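Local coordinates for protein 2-dehydropantoate 2-reductase (Bacillus subtilis, PDB 3EGO) that probably catalyses the NADPH-dependent reduction of ketopantoate to pantoate, a step on the pathway to pantothenate, at residues 16-21 with 25-30; 31-36 with 129-134; 45-48 with 53-56. One frame throughout, in Å; residues are numbered along the deposited sequence.

Contact 1: residues 16-21 with 25-30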
loop_
_atom_site.group_PDB
_atom_site.type_symbol
_atom_site.label_atom_id
_atom_site.label_comp_id
_atom_site.label_asym_id
_atom_site.label_seq_id
_atom_site.Cartn_x
_atom_site.Cartn_y
_atom_site.Cartn_z
ATOM N N LEU A 16 30.552 -10.393 -5.527
ATOM C CA LEU A 16 30.775 -11.627 -4.747
ATOM C C LEU A 16 31.252 -12.747 -5.679
ATOM O O LEU A 16 32.261 -13.421 -5.402
ATOM C CB LEU A 16 29.441 -12.055 -4.094
ATOM C CG LEU A 16 29.525 -13.313 -3.205
ATOM C CD1 LEU A 16 30.080 -12.983 -1.888
ATOM C CD2 LEU A 16 28.129 -13.870 -3.075
ATOM N N CYS A 17 30.558 -12.928 -6.818
ATOM C CA CYS A 17 30.964 -13.972 -7.753
ATOM C C CYS A 17 32.343 -13.658 -8.341
ATOM O O CYS A 17 33.162 -14.538 -8.543
ATOM C CB CYS A 17 29.960 -14.062 -8.921
ATOM S SG CYS A 17 28.346 -14.730 -8.438
ATOM N N ALA A 18 32.589 -12.385 -8.645
ATOM C CA ALA A 18 33.876 -12.018 -9.258
ATOM C C ALA A 18 35.008 -12.333 -8.287
ATOM O O ALA A 18 35.998 -12.897 -8.690
ATOM C CB ALA A 18 33.866 -10.523 -9.615
ATOM N N TYR A 19 34.857 -11.997 -7.002
ATOM C CA TYR A 19 35.906 -12.304 -6.061
ATOM C C TYR A 19 36.235 -13.820 -6.030
ATOM O O TYR A 19 37.394 -14.288 -6.182
ATOM C CB TYR A 19 35.570 -11.805 -4.634
ATOM C CG TYR A 19 36.683 -12.292 -3.715
ATOM C CD1 TYR A 19 37.913 -11.628 -3.679
ATOM C CD2 TYR A 19 36.545 -13.470 -2.978
ATOM C CE1 TYR A 19 38.947 -12.106 -2.896
ATOM C CE2 TYR A 19 37.549 -13.947 -2.217
ATOM C CZ TYR A 19 38.766 -13.268 -2.196
ATOM O OH TYR A 19 39.784 -13.764 -1.422
ATOM N N TYR A 20 35.205 -14.622 -5.864
ATOM C CA TYR A 20 35.469 -15.998 -5.613
ATOM C C TYR A 20 35.880 -16.737 -6.865
ATOM O O TYR A 20 36.717 -17.646 -6.781
ATOM C CB TYR A 20 34.265 -16.650 -4.912
ATOM C CG TYR A 20 34.178 -16.374 -3.437
ATOM C CD1 TYR A 20 33.186 -15.547 -2.919
ATOM C CD2 TYR A 20 35.066 -16.983 -2.549
ATOM C CE1 TYR A 20 33.076 -15.318 -1.559
ATOM C CE2 TYR A 20 34.968 -16.765 -1.196
ATOM C CZ TYR A 20 33.959 -15.920 -0.703
ATOM O OH TYR A 20 33.841 -15.697 0.666
ATOM N N LEU A 21 35.319 -16.373 -8.025
ATOM C CA LEU A 21 35.692 -17.070 -9.278
ATOM C C LEU A 21 37.099 -16.635 -9.747
ATOM O O LEU A 21 37.835 -17.420 -10.335
ATOM C CB LEU A 21 34.664 -16.830 -10.392
ATOM C CG LEU A 21 33.281 -17.468 -10.077
ATOM C CD1 LEU A 21 32.166 -16.993 -11.058
ATOM C CD2 LEU A 21 33.434 -19.013 -10.057
ATOM N N HIS A 25 39.957 -18.470 -11.891
ATOM C CA HIS A 25 39.816 -18.150 -13.291
ATOM C C HIS A 25 40.145 -16.684 -13.582
ATOM O O HIS A 25 40.280 -15.899 -12.673
ATOM C CB HIS A 25 38.388 -18.400 -13.766
ATOM C CG HIS A 25 37.898 -19.798 -13.555
ATOM N ND1 HIS A 25 38.395 -20.876 -14.262
ATOM C CD2 HIS A 25 36.922 -20.291 -12.747
ATOM C CE1 HIS A 25 37.768 -21.976 -13.880
ATOM N NE2 HIS A 25 36.878 -21.652 -12.955
ATOM N N ASP A 26 40.226 -16.338 -14.869
ATOM C CA ASP A 26 40.304 -14.948 -15.303
ATOM C C ASP A 26 38.941 -14.244 -15.405
ATOM O O ASP A 26 38.134 -14.520 -16.302
ATOM C CB ASP A 26 41.035 -14.871 -16.647
ATOM C CG ASP A 26 42.521 -15.094 -16.510
ATOM O OD1 ASP A 26 43.032 -15.030 -15.372
ATOM O OD2 ASP A 26 43.181 -15.310 -17.549
ATOM N N VAL A 27 38.707 -13.284 -14.511
ATOM C CA VAL A 27 37.395 -12.631 -14.416
ATOM C C VAL A 27 37.431 -11.186 -14.884
ATOM O O VAL A 27 38.378 -10.456 -14.607
ATOM C CB VAL A 27 36.857 -12.658 -12.946
ATOM C CG1 VAL A 27 35.537 -11.936 -12.838
ATOM C CG2 VAL A 27 36.729 -14.096 -12.465
ATOM N N THR A 28 36.385 -10.813 -15.603
ATOM C CA THR A 28 36.076 -9.429 -15.899
ATOM C C THR A 28 34.673 -9.130 -15.417
ATOM O O THR A 28 33.733 -9.878 -15.723
ATOM C CB THR A 28 36.052 -9.211 -17.402
ATOM O OG1 THR A 28 37.224 -9.841 -17.980
ATOM C CG2 THR A 28 36.033 -7.715 -17.736
ATOM N N VAL A 29 34.528 -8.014 -14.699
ATOM C CA VAL A 29 33.213 -7.496 -14.349
ATOM C C VAL A 29 32.785 -6.509 -15.412
ATOM O O VAL A 29 33.526 -5.561 -15.703
ATOM C CB VAL A 29 33.284 -6.814 -12.984
ATOM C CG1 VAL A 29 31.921 -6.191 -12.572
ATOM C CG2 VAL A 29 33.708 -7.865 -11.969
ATOM N N VAL A 30 31.632 -6.764 -16.020
ATOM C CA VAL A 30 31.077 -5.880 -17.036
ATOM C C VAL A 30 30.027 -5.037 -16.321
ATOM O O VAL A 30 28.975 -5.541 -15.904
ATOM C CB VAL A 30 30.446 -6.687 -18.204
ATOM C CG1 VAL A 30 29.753 -5.755 -19.219
ATOM C CG2 VAL A 30 31.476 -7.597 -18.857
#

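Contact 2: residues 31-36 with 129-134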
loop_
_atom_site.group_PDB
_atom_site.type_symbol
_atom_site.label_atom_id
_atom_site.label_comp_id
_atom_site.label_asym_id
_atom_site.label_seq_id
_atom_site.Cartn_x
_atom_site.Cartn_y
_atom_site.Cartn_z
ATOM N N THR A 31 30.370 -3.768 -16.108
ATOM C CA THR A 31 29.560 -2.827 -15.325
ATOM C C THR A 31 28.980 -1.802 -16.297
ATOM O O THR A 31 29.604 -1.468 -17.283
ATOM C CB THR A 31 30.433 -2.037 -14.293
ATOM O OG1 THR A 31 31.431 -1.264 -14.973
ATOM C CG2 THR A 31 31.156 -2.950 -13.330
ATOM N N ARG A 32 27.798 -1.272 -16.018
ATOM C CA ARG A 32 27.252 -0.247 -16.905
ATOM C C ARG A 32 27.960 1.112 -16.742
ATOM O O ARG A 32 28.028 1.891 -17.705
ATOM C CB ARG A 32 25.734 -0.102 -16.725
ATOM C CG ARG A 32 25.306 0.809 -15.560
ATOM C CD ARG A 32 23.911 1.361 -15.794
ATOM N NE ARG A 32 23.868 2.373 -16.856
ATOM C CZ ARG A 32 22.859 2.511 -17.721
ATOM N NH1 ARG A 32 21.819 1.688 -17.670
ATOM N NH2 ARG A 32 22.890 3.461 -18.645
ATOM N N ARG A 33 28.506 1.387 -15.551
ATOM C CA ARG A 33 29.241 2.665 -15.311
ATOM C C ARG A 33 30.774 2.578 -15.431
ATOM O O ARG A 33 31.441 1.824 -14.710
ATOM C CB ARG A 33 28.865 3.265 -13.960
ATOM C CG ARG A 33 27.369 3.325 -13.727
ATOM C CD ARG A 33 27.048 3.569 -12.262
ATOM N NE ARG A 33 27.180 2.385 -11.403
ATOM C CZ ARG A 33 28.057 2.268 -10.401
ATOM N NH1 ARG A 33 28.910 3.246 -10.115
ATOM N NH2 ARG A 33 28.081 1.169 -9.677
ATOM N N GLN A 34 31.340 3.357 -16.359
ATOM C CA GLN A 34 32.804 3.348 -16.569
ATOM C C GLN A 34 33.580 3.630 -15.276
ATOM O O GLN A 34 34.712 3.163 -15.072
ATOM C CB GLN A 34 33.159 4.363 -17.683
ATOM C CG GLN A 34 34.482 4.109 -18.394
ATOM C CD GLN A 34 34.342 4.259 -19.914
ATOM O OE1 GLN A 34 34.885 5.192 -20.513
ATOM N NE2 GLN A 34 33.589 3.341 -20.541
ATOM N N GLU A 35 32.982 4.401 -14.382
ATOM C CA GLU A 35 33.668 4.753 -13.133
ATOM C C GLU A 35 33.843 3.535 -12.243
ATOM O O GLU A 35 34.842 3.406 -11.512
ATOM C CB GLU A 35 32.860 5.788 -12.375
ATOM C CG GLU A 35 31.390 5.587 -12.582
ATOM C CD GLU A 35 30.566 6.224 -11.490
ATOM O OE1 GLU A 35 31.089 7.168 -10.823
ATOM O OE2 GLU A 35 29.410 5.771 -11.304
ATOM N N GLN A 36 32.850 2.648 -12.253
ATOM C CA GLN A 36 33.071 1.417 -11.502
ATOM C C GLN A 36 34.085 0.546 -12.205
ATOM O O GLN A 36 34.967 0.020 -11.582
ATOM C CB GLN A 36 31.787 0.639 -11.355
ATOM C CG GLN A 36 32.046 -0.694 -10.603
ATOM C CD GLN A 36 30.739 -1.416 -10.313
ATOM O OE1 GLN A 36 29.771 -1.291 -11.053
ATOM N NE2 GLN A 36 30.710 -2.159 -9.224
ATOM N N LYS A 129 29.386 -2.647 -0.564
ATOM C CA LYS A 129 29.770 -1.530 0.294
ATOM C C LYS A 129 30.168 -0.296 -0.511
ATOM O O LYS A 129 29.973 0.814 -0.056
ATOM C CB LYS A 129 30.934 -1.941 1.208
ATOM C CG LYS A 129 30.544 -3.048 2.178
ATOM C CD LYS A 129 31.694 -3.374 3.198
ATOM C CE LYS A 129 31.560 -2.548 4.492
ATOM N NZ LYS A 129 30.150 -2.570 5.011
ATOM N N SER A 130 30.742 -0.507 -1.688
ATOM C CA SER A 130 31.194 0.561 -2.573
ATOM C C SER A 130 31.287 0.006 -3.973
ATOM O O SER A 130 30.945 -1.150 -4.212
ATOM C CB SER A 130 32.577 1.055 -2.147
ATOM O OG SER A 130 33.524 0.016 -2.281
ATOM N N ASP A 131 31.780 0.808 -4.919
ATOM C CA ASP A 131 32.014 0.306 -6.289
ATOM C C ASP A 131 32.953 -0.911 -6.374
ATOM O O ASP A 131 32.891 -1.673 -7.319
ATOM C CB ASP A 131 32.565 1.421 -7.214
ATOM C CG ASP A 131 31.437 2.213 -7.967
ATOM O OD1 ASP A 131 30.267 1.778 -8.027
ATOM O OD2 ASP A 131 31.736 3.287 -8.513
ATOM N N THR A 132 33.878 -1.058 -5.441
ATOM C CA THR A 132 34.808 -2.175 -5.503
ATOM C C THR A 132 34.699 -3.176 -4.330
ATOM O O THR A 132 35.429 -4.166 -4.269
ATOM C CB THR A 132 36.294 -1.666 -5.566
ATOM O OG1 THR A 132 36.567 -0.935 -4.369
ATOM C CG2 THR A 132 36.518 -0.747 -6.764
ATOM N N ALA A 133 33.797 -2.960 -3.392
ATOM C CA ALA A 133 33.859 -3.755 -2.179
ATOM C C ALA A 133 32.513 -4.407 -1.838
ATOM O O ALA A 133 31.440 -3.784 -2.050
ATOM C CB ALA A 133 34.340 -2.886 -1.002
ATOM N N VAL A 134 32.578 -5.639 -1.308
ATOM C CA VAL A 134 31.387 -6.423 -1.003
ATOM C C VAL A 134 31.585 -7.165 0.315
ATOM O O VAL A 134 32.652 -7.744 0.604
ATOM C CB VAL A 134 30.984 -7.399 -2.187
ATOM C CG1 VAL A 134 32.034 -8.509 -2.372
ATOM C CG2 VAL A 134 29.586 -8.070 -1.933
#

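Contact 3: residues 45-48 with 53-56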
loop_
_atom_site.group_PDB
_atom_site.type_symbol
_atom_site.label_atom_id
_atom_site.label_comp_id
_atom_site.label_asym_id
_atom_site.label_seq_id
_atom_site.Cartn_x
_atom_site.Cartn_y
_atom_site.Cartn_z
ATOM N N ILE A 45 38.953 -5.976 -6.353
ATOM C CA ILE A 45 37.747 -6.155 -5.564
ATOM C C ILE A 45 38.116 -6.509 -4.142
ATOM O O ILE A 45 38.983 -7.355 -3.900
ATOM C CB ILE A 45 36.864 -7.278 -6.179
ATOM C CG1 ILE A 45 36.202 -6.760 -7.455
ATOM C CG2 ILE A 45 35.776 -7.722 -5.198
ATOM C CD1 ILE A 45 35.638 -7.872 -8.263
ATOM N N ARG A 46 37.454 -5.890 -3.186
ATOM C CA ARG A 46 37.684 -6.240 -1.800
ATOM C C ARG A 46 36.506 -7.040 -1.324
ATOM O O ARG A 46 35.372 -6.688 -1.590
ATOM C CB ARG A 46 37.784 -4.988 -0.938
ATOM C CG ARG A 46 38.855 -4.014 -1.390
ATOM C CD ARG A 46 40.258 -4.623 -1.279
ATOM N NE ARG A 46 41.294 -3.802 -1.912
ATOM C CZ ARG A 46 41.942 -2.806 -1.305
ATOM N NH1 ARG A 46 42.864 -2.121 -1.966
ATOM N NH2 ARG A 46 41.674 -2.495 -0.038
ATOM N N LEU A 47 36.771 -8.109 -0.602
ATOM C CA LEU A 47 35.665 -8.834 -0.011
ATOM C C LEU A 47 35.893 -8.863 1.469
ATOM O O LEU A 47 37.009 -9.184 1.921
ATOM C CB LEU A 47 35.607 -10.257 -0.564
ATOM C CG LEU A 47 34.498 -11.074 0.110
ATOM C CD1 LEU A 47 33.562 -11.682 -0.954
ATOM C CD2 LEU A 47 35.160 -12.118 0.940
ATOM N N TYR A 48 34.846 -8.521 2.220
ATOM C CA TYR A 48 34.863 -8.537 3.684
ATOM C C TYR A 48 34.111 -9.777 4.158
ATOM O O TYR A 48 33.017 -10.111 3.654
ATOM C CB TYR A 48 34.174 -7.288 4.240
ATOM C CG TYR A 48 34.786 -5.943 3.872
ATOM C CD1 TYR A 48 35.440 -5.171 4.824
ATOM C CD2 TYR A 48 34.678 -5.433 2.575
ATOM C CE1 TYR A 48 35.992 -3.913 4.478
ATOM C CE2 TYR A 48 35.218 -4.221 2.223
ATOM C CZ TYR A 48 35.874 -3.455 3.173
ATOM O OH TYR A 48 36.402 -2.236 2.810
ATOM N N GLU A 53 39.515 -9.287 5.489
ATOM C CA GLU A 53 39.343 -8.546 4.238
ATOM C C GLU A 53 40.306 -9.091 3.240
ATOM O O GLU A 53 41.517 -9.134 3.491
ATOM C CB GLU A 53 39.650 -7.058 4.418
ATOM C CG GLU A 53 38.655 -6.313 5.188
ATOM C CD GLU A 53 38.979 -4.811 5.255
ATOM O OE1 GLU A 53 39.631 -4.255 4.323
ATOM O OE2 GLU A 53 38.551 -4.196 6.250
ATOM N N PHE A 54 39.794 -9.479 2.090
ATOM C CA PHE A 54 40.627 -9.997 1.022
ATOM C C PHE A 54 40.607 -9.049 -0.163
ATOM O O PHE A 54 39.659 -8.281 -0.329
ATOM C CB PHE A 54 40.123 -11.373 0.585
ATOM C CG PHE A 54 40.016 -12.345 1.722
ATOM C CD1 PHE A 54 41.126 -13.090 2.109
ATOM C CD2 PHE A 54 38.844 -12.436 2.474
ATOM C CE1 PHE A 54 41.043 -13.942 3.184
ATOM C CE2 PHE A 54 38.760 -13.298 3.549
ATOM C CZ PHE A 54 39.873 -14.069 3.887
ATOM N N ARG A 55 41.644 -9.114 -0.982
ATOM C CA ARG A 55 41.672 -8.375 -2.231
ATOM C C ARG A 55 41.933 -9.307 -3.385
ATOM O O ARG A 55 42.781 -10.216 -3.313
ATOM C CB ARG A 55 42.758 -7.252 -2.216
ATOM C CG ARG A 55 42.709 -6.449 -3.507
ATOM C CD ARG A 55 44.088 -6.101 -4.026
ATOM N NE ARG A 55 44.701 -4.976 -3.325
ATOM C CZ ARG A 55 45.208 -3.896 -3.926
ATOM N NH1 ARG A 55 45.755 -2.948 -3.190
ATOM N NH2 ARG A 55 45.183 -3.764 -5.256
ATOM N N ALA A 56 41.183 -9.113 -4.454
ATOM C CA ALA A 56 41.397 -9.853 -5.691
ATOM C C ALA A 56 41.527 -8.895 -6.848
ATOM O O ALA A 56 40.734 -7.986 -7.021
ATOM C CB ALA A 56 40.216 -10.831 -5.985
#

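Contact 1: residues 16-21 with 25-30
Ala-18 presents its methyl group to two valines of the strand, with CB 3.6 Å from CG2 of Val-29 and 3.9 Å from CG1 of Val-27. One small side chain thus fits against two branched ones, two positions apart on the same side of strand 26-30. Val-27 uses both of its branches: CG1 lies anti to the backbone N (chi1 178°) and meets Ala-18, while CG2, anti to the carbonyl carbon, reaches toward the end of the helix and touches Leu-21. There the approach is to CB of Leu-21, 4.0 Å from CG2 of Val-27, and to its carbonyl carbon, so the leucine takes part through the base of its side chain and its backbone.

A backbone hydrogen bond closes the turn between the two elements: His-25 N donates to Leu-21 O over 2.8 Å, with a bent angle of 133° at the hydrogen. CB of His-25 also rests 3.6 Å from Leu-21 O, and the imidazole is carried past that carbonyl to reach Leu-158, whose backbone O accepts a hydrogen bond from NE2. Bonds from its backbone N and from NE2 thus hold both the main chain and the ring of His-25 just after the helix.

The short segments run nearly antiparallel, at 164° with axes 8.3 Å apart, as expected where a helix returns to the next strand of a beta-alpha-beta crossover. Here that unit is strand 4-8, helix 12-22 and strand 26-30, the opening unit of a Rossmann-type domain. Ile-7 of strand 4-8 packs against both Ala-18 and Val-27, Cys-58 of strand 52-61 touches Val-27 and Val-29, and Ile-45 of strand 45-49 reaches Ala-18.

Contact 2: residues 31-36 with 129-134
Asp-131 is held by two side chains at the N-terminal end of helix 34-43, one of them from its N-cap: Arg-33 grips its carboxylate, and Gln-36 lies against the carboxylate and binds the main chain. The guanidinium of Arg-33 comes end-on from the opposite direction and directs both terminal nitrogens at one oxygen. NH2 is 2.8 Å and NH1 2.9 Å from OD1 of Asp-131, which lies in the guanidinium plane, whereas the bond from NH1 to OD2 is weak. The two flat groups are turned 29° apart. NH1 also donates to OE2 of Glu-35 over 2.8 Å, again within the plane of the guanidinium but from above that of the carboxylate. Arg-33 therefore stands between two acids, and its charge probably offsets the repulsion between Glu-35 OE2 and Asp-131 OD2, 4.4 Å apart.

Helix 34-43, which Arg-33 caps, follows strand 26-30 in the Rossmann-type domain, while Asp-131 lies in the turn between strands 116-128 and 133-138. The salt-bridge network consequently joins two regions far apart in sequence.

Gln-36 approaches deeper in the contact. Its CG is anti to the backbone N (chi1 178°) and the rest of the chain is extended, which carries the side chain slantwise across that of Asp-131, with CB 3.8 Å from CG of the aspartate. The amide stacks on the carboxylate, planes 25° apart, and NE2 donates to the backbone O of Asp-131 over 2.9 Å. The same NE2 gives a hydrogen bond to the backbone O of Gly-10, a residue of the glycine-rich loop assigned by similarity to NADP(+) binding.

Contact 3: residues 45-48 with 53-56
The beta hairpin of strands 45-49 and 52-61 brings Leu-47 opposite Phe-54 and Ile-45 opposite Ala-56 as hydrogen-bonded pairs of an antiparallel sheet. Each pair has two backbone bonds, among them Phe-54 N to Leu-47 O at 2.8 Å and Ile-45 N to Ala-56 O at 2.8 Å. The non-hydrogen-bonded pairs between and beyond them are Arg-46 with Arg-55 and Tyr-48 with Glu-53; there CA-H...O contacts supplement the bonding, such as Arg-46 CA to Phe-54 O.

On the face of Ile-45, Leu-47, Phe-54 and Ala-56 the contact is apolar. CD2 of Leu-47 meets CD2 of Phe-54 at 4.0 Å, the two side chains slanting across each other. Helix 12-22 covers this face: Tyr-19 packs on Phe-54 and Ala-56, and Ala-18 on Ile-45. The hairpin lies within the mixed sheet of the Rossmann-type domain, strand 52-61 beside strand 26-30 and strand 45-49 beside strand 133-138.

Arg-46 and Arg-55 run side by side on the other face. A bend at the second torsion of Arg-46 (chi2 -64°) swings its chain over its partner, placing NE 3.4 Å from CG of Arg-55. The guanidinium groups then stack with centres 4.3 Å apart and planes at 26°, although the two NH1 atoms, both donors, come within 3.2 Å. NH2 of Arg-55 also has a long, weak ion pair with Asp-57. Along the same face the extended Glu-53 lies beside Tyr-48, with OE2 of Glu-53 3.1 Å from CE1 of Tyr-48 and carboxylate and ring planes 45° apart.

In the fold
All three contacts belong to the Rossmann-type domain and reach one mixed sheet, their centres 12 to 13 Å apart. Contact 3 is nested in the chain loop that contact 2 closes, and the two probably share backbone hydrogen bonds: Thr-132 O to Arg-46 N and Val-134 O to Tyr-48 N. Contact 1 meets contact 3 through the helix, where CE1 of Tyr-20 lies 3.7 Å from CD1 of Leu-47. Near the presumed cofactor site, the side chain of Val-29 in contact 1 comes within about 4 Å of Gly-10 (nearest atoms), the residue that Gln-36 of contact 2 also binds. Contact 3 stands farther back, Leu-47 about 7 Å from Ala-126, another predicted NADP(+) residue, between side chains.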